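Local structure of putative capsular polysaccharide biosynthesis protein (Streptococcus pneumoniae serotype 4, 6EWJ) at the interface of chains A and B. The protein acts as an essential aminotransferase in pneumococcal teichoic acid biosynthesis, probably using pyridoxal phosphate to transfer an amino group to a sugar. Numbering follows the deposited sequence. Chains: chain A/B, Putative capsular polysaccharide biosynthesis protein.

Contact 1 and contact 2 are separate patches of one two-fold symmetric interface. Their centres lie about 35 Å apart, and they share no residue. Contact 1 sets B:Trp253 from a loop of one chain against helix 330-342 and a nearby loop of the other. Contact 2 lies close to the symmetry axis, where the start of helix 268-299 meets its copy and a polar cluster from the other chain meets B:Glu211. The centre of contact 1 is about 17 Å, and that of contact 2 about 18 Å, from A:Lys205, the predicted active-site lysine. Together they probably brace the dimer at two distant points.

Contact 1: the interface of chains A and B. Residues chain A 333-334, 337-338, 348-349; chain B 252-253.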
# COMPACT_ATOMS: atom_id res chain seq x y z
N ARG A 333 31.40 -3.75 -20.10
CA ARG A 333 29.95 -4.04 -20.00
C ARG A 333 29.15 -2.78 -20.18
O ARG A 333 28.14 -2.75 -20.91
CB ARG A 333 29.57 -4.69 -18.66
CG ARG A 333 28.12 -5.26 -18.61
CD ARG A 333 27.02 -4.25 -18.28
NE ARG A 333 27.39 -3.51 -17.08
CZ ARG A 333 27.28 -3.96 -15.84
NH1 ARG A 333 26.76 -5.15 -15.58
NH2 ARG A 333 27.67 -3.18 -14.85
N ASN A 334 29.55 -1.71 -19.50
CA ASN A 334 28.77 -0.47 -19.55
C ASN A 334 28.78 0.08 -20.98
O ASN A 334 27.74 0.50 -21.45
CB ASN A 334 29.27 0.56 -18.53
CG ASN A 334 29.13 0.09 -17.08
OD1 ASN A 334 28.39 -0.85 -16.75
ND2 ASN A 334 29.86 0.79 -16.17
N ILE A 337 26.31 -1.81 -23.18
CA ILE A 337 24.93 -1.35 -22.97
C ILE A 337 24.64 -0.07 -23.74
O ILE A 337 23.62 0.04 -24.41
CB ILE A 337 24.60 -1.16 -21.49
CG1 ILE A 337 24.43 -2.54 -20.86
CG2 ILE A 337 23.34 -0.33 -21.30
CD1 ILE A 337 24.33 -2.48 -19.36
N GLN A 338 25.55 0.89 -23.67
CA GLN A 338 25.36 2.15 -24.43
C GLN A 338 25.37 1.93 -25.97
O GLN A 338 24.62 2.60 -26.71
CB GLN A 338 26.37 3.22 -23.99
CG GLN A 338 26.33 3.60 -22.52
CD GLN A 338 25.01 4.17 -22.03
OE1 GLN A 338 24.21 4.75 -22.79
NE2 GLN A 338 24.78 4.05 -20.71
N ASN A 348 19.25 -3.94 -19.58
CA ASN A 348 19.23 -3.66 -18.19
C ASN A 348 20.22 -4.49 -17.48
O ASN A 348 20.91 -5.31 -18.10
CB ASN A 348 17.81 -3.92 -17.67
CG ASN A 348 17.41 -2.99 -16.57
OD1 ASN A 348 18.25 -2.38 -15.87
ND2 ASN A 348 16.11 -2.89 -16.36
N VAL A 349 20.35 -4.24 -16.18
CA VAL A 349 21.31 -4.96 -15.35
C VAL A 349 20.57 -5.45 -14.13
O VAL A 349 19.92 -4.67 -13.42
CB VAL A 349 22.56 -4.11 -14.93
CG1 VAL A 349 23.42 -4.88 -13.93
CG2 VAL A 349 23.37 -3.71 -16.13
N SER B 252 20.87 3.86 -19.56
CA SER B 252 20.33 4.45 -18.31
C SER B 252 19.86 3.39 -17.32
O SER B 252 18.77 3.50 -16.70
CB SER B 252 19.18 5.41 -18.60
OG SER B 252 19.60 6.54 -19.32
N TRP B 253 20.69 2.37 -17.17
CA TRP B 253 20.42 1.28 -16.24
C TRP B 253 20.68 1.70 -14.77
O TRP B 253 19.99 1.26 -13.87
CB TRP B 253 21.25 0.02 -16.60
CG TRP B 253 22.72 0.20 -16.48
CD1 TRP B 253 23.56 0.65 -17.45
CD2 TRP B 253 23.53 -0.02 -15.32
NE1 TRP B 253 24.84 0.74 -16.98
CE2 TRP B 253 24.86 0.34 -15.67
CE3 TRP B 253 23.26 -0.44 -14.01
CZ2 TRP B 253 25.91 0.28 -14.77
CZ3 TRP B 253 24.32 -0.53 -13.12
CH2 TRP B 253 25.63 -0.17 -13.50
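B:Trp253 lays one face of its indole on chain A, against A:Ile337 of helix 330-342 and A:Val349 of a nearby loop. The contact is mainly apolar. A:Val349 lies over this face, offset toward the rim, with CG2 3.8 Å from CD2 of B:Trp253. The same methyl also touches a face of the A:Arg333 guanidinium, in a direction roughly at right angles to the indole. The A:Ile337 side chain crosses that of B:Trp253 at about a right angle and sets its CD1 methyl above the pyrrole rim. This CD1 is 3.7 Å from CD1 of B:Trp253. The indole reaches this place with CG between its own backbone N and carbonyl carbon (chi1 64°).

Polar groups approach the benzene part without hydrogen bonding to it. OD1 of A:Asn334 sits at the rim, 3.4 Å from CZ2 of B:Trp253, the amide plane turned 40° from the ring. A:Arg333 NH2 lies above the rim, on the A:Val349 side, 3.9 Å from CZ2 of B:Trp253. Its guanidinium plane is 56° from the ring.

The hydrogen bonds stay within chain A. A:Arg333 grips OD1 of A:Asn334 side-on with two nitrogens. NE is 2.9 Å and NH2 3.1 Å from that oxygen, and both bonds lie nearly in the guanidinium plane. The arginine chain bends at chi2 and chi3 to bring this about. The pair fixes the carbonyl end of the amide toward the indole. In the loop, OD1 of A:Asn348 accepts the backbone N of A:Val349 at 2.8 Å.

B:Ser252 passes A:Gln338 without a hydrogen bond. The site seats an aromatic loop residue of one subunit on the other and probably stabilises the dimer.

Contact 2: the interface of chains A and B. Residues chain A 36-37, 263, 265, 267, 269-270; chain B 210-211, 270.
The carboxylate of B:Glu211 meets the amide of A:Asn265 nearly at right angles, their planes 86° apart. ND2 of A:Asn265 comes from above the carboxylate plane and bonds OE2 at 2.9 Å. A:Lys263 NZ lies on the same side of that plane. The A:Asn265 bond is almost straight, 169° at the hydrogen, and OE2 lies close to the amide plane. A:Thr37 OG1 lies near the carboxylate plane and donates to the anti lone pair of the same OE2. That pair is modelled very short, so its length carries no weight. The threonine hydroxyl is placed there by standing anti to its backbone N (chi1 -171°).

A:Lys263 NZ forms a salt bridge with B:Glu211 OE2 at 2.9 Å. Its hydrogen bonds to both carboxylate oxygens are weak. NZ also donates to OD1 of A:Asn265 at 2.9 Å, which leaves ND2 for the glutamate and fixes which way round the amide lies. The nearby ammonium may favour the charged carboxylate.

The rest is apolar. The A:Thr267 side chain runs antiparallel alongside that of B:Glu211, with its CG2 methyl next to the glutamate CG. The B:Ala210 methyl lies 3.6 Å from CD1 of A:Ile269 and also packs on A:Ile36. A:Met270 and B:Met270 point tip to tip, but their methyls are modelled too close for the distance to count.

The patch probably ties the 210-211 loop of one subunit to the start of helix 268-299 in the other. OG1 of A:Thr267 accepts the backbone N of A:Met270 at 3.2 Å and so caps this helix. Both methionines lie in its first turn, near the two-fold axis. B:Glu211 sits in the loop just before strand 213-217.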
# COMPACT_ATOMS: atom_id res chain seq x y z
N ILE A 36 -15.34 -1.43 -6.34
CA ILE A 36 -14.15 -0.94 -7.04
C ILE A 36 -12.85 -1.12 -6.26
O ILE A 36 -11.80 -1.16 -6.88
CB ILE A 36 -14.27 0.50 -7.57
CG1 ILE A 36 -14.59 1.49 -6.42
CG2 ILE A 36 -15.31 0.56 -8.67
CD1 ILE A 36 -14.45 2.94 -6.83
N THR A 37 -12.91 -1.23 -4.93
CA THR A 37 -11.75 -1.71 -4.17
C THR A 37 -11.89 -3.24 -3.97
O THR A 37 -12.50 -3.90 -4.82
CB THR A 37 -11.50 -0.89 -2.87
OG1 THR A 37 -10.24 -1.27 -2.29
CG2 THR A 37 -12.62 -1.01 -1.85
N LYS A 263 -2.05 -1.07 5.14
CA LYS A 263 -3.03 -0.70 4.15
C LYS A 263 -2.43 -1.11 2.84
O LYS A 263 -1.78 -0.32 2.16
CB LYS A 263 -3.32 0.82 4.28
CG LYS A 263 -4.33 1.37 3.32
CD LYS A 263 -5.63 0.56 3.30
CE LYS A 263 -6.65 1.16 2.33
NZ LYS A 263 -7.73 0.21 1.97
N ASN A 265 -4.20 -3.79 0.65
CA ASN A 265 -5.17 -4.63 -0.07
C ASN A 265 -5.19 -4.36 -1.56
O ASN A 265 -4.70 -3.31 -2.02
CB ASN A 265 -6.59 -4.40 0.49
CG ASN A 265 -7.00 -2.95 0.41
OD1 ASN A 265 -6.30 -2.05 0.95
ND2 ASN A 265 -8.13 -2.67 -0.20
N THR A 267 -7.34 -4.02 -5.10
CA THR A 267 -8.63 -3.61 -5.56
C THR A 267 -9.14 -4.60 -6.63
O THR A 267 -8.34 -5.26 -7.32
CB THR A 267 -8.61 -2.23 -6.21
OG1 THR A 267 -7.76 -2.26 -7.36
CG2 THR A 267 -8.13 -1.12 -5.27
N ILE A 269 -10.25 -3.60 -9.36
CA ILE A 269 -9.72 -3.01 -10.58
C ILE A 269 -8.49 -3.80 -11.01
O ILE A 269 -8.43 -4.37 -12.13
CB ILE A 269 -9.41 -1.52 -10.43
CG1 ILE A 269 -10.71 -0.74 -10.27
CG2 ILE A 269 -8.65 -0.99 -11.64
CD1 ILE A 269 -10.54 0.68 -9.80
N MET A 270 -7.55 -3.93 -10.07
CA MET A 270 -6.32 -4.74 -10.29
C MET A 270 -6.66 -6.22 -10.44
O MET A 270 -6.06 -6.92 -11.31
CB MET A 270 -5.37 -4.58 -9.12
CG MET A 270 -4.42 -3.37 -9.23
SD MET A 270 -5.24 -1.88 -9.73
CE MET A 270 -6.17 -1.52 -8.33
N ALA B 210 -10.78 4.54 -6.05
CA ALA B 210 -10.94 3.16 -5.46
C ALA B 210 -9.98 2.90 -4.30
O ALA B 210 -10.43 2.61 -3.18
CB ALA B 210 -10.81 2.06 -6.52
N GLU B 211 -8.67 3.00 -4.56
CA GLU B 211 -7.68 3.17 -3.48
C GLU B 211 -6.74 4.31 -3.92
O GLU B 211 -6.35 4.39 -5.08
CB GLU B 211 -6.90 1.90 -3.20
CG GLU B 211 -7.70 0.73 -2.65
CD GLU B 211 -8.12 0.90 -1.19
OE1 GLU B 211 -7.64 1.84 -0.49
OE2 GLU B 211 -8.95 0.07 -0.70
N MET B 270 -5.35 4.49 -11.47
CA MET B 270 -5.98 5.28 -10.41
C MET B 270 -6.02 6.77 -10.73
O MET B 270 -7.05 7.42 -10.51
CB MET B 270 -5.27 5.07 -9.07
CG MET B 270 -5.72 3.87 -8.26
SD MET B 270 -5.82 2.34 -9.22
CE MET B 270 -6.75 1.51 -7.95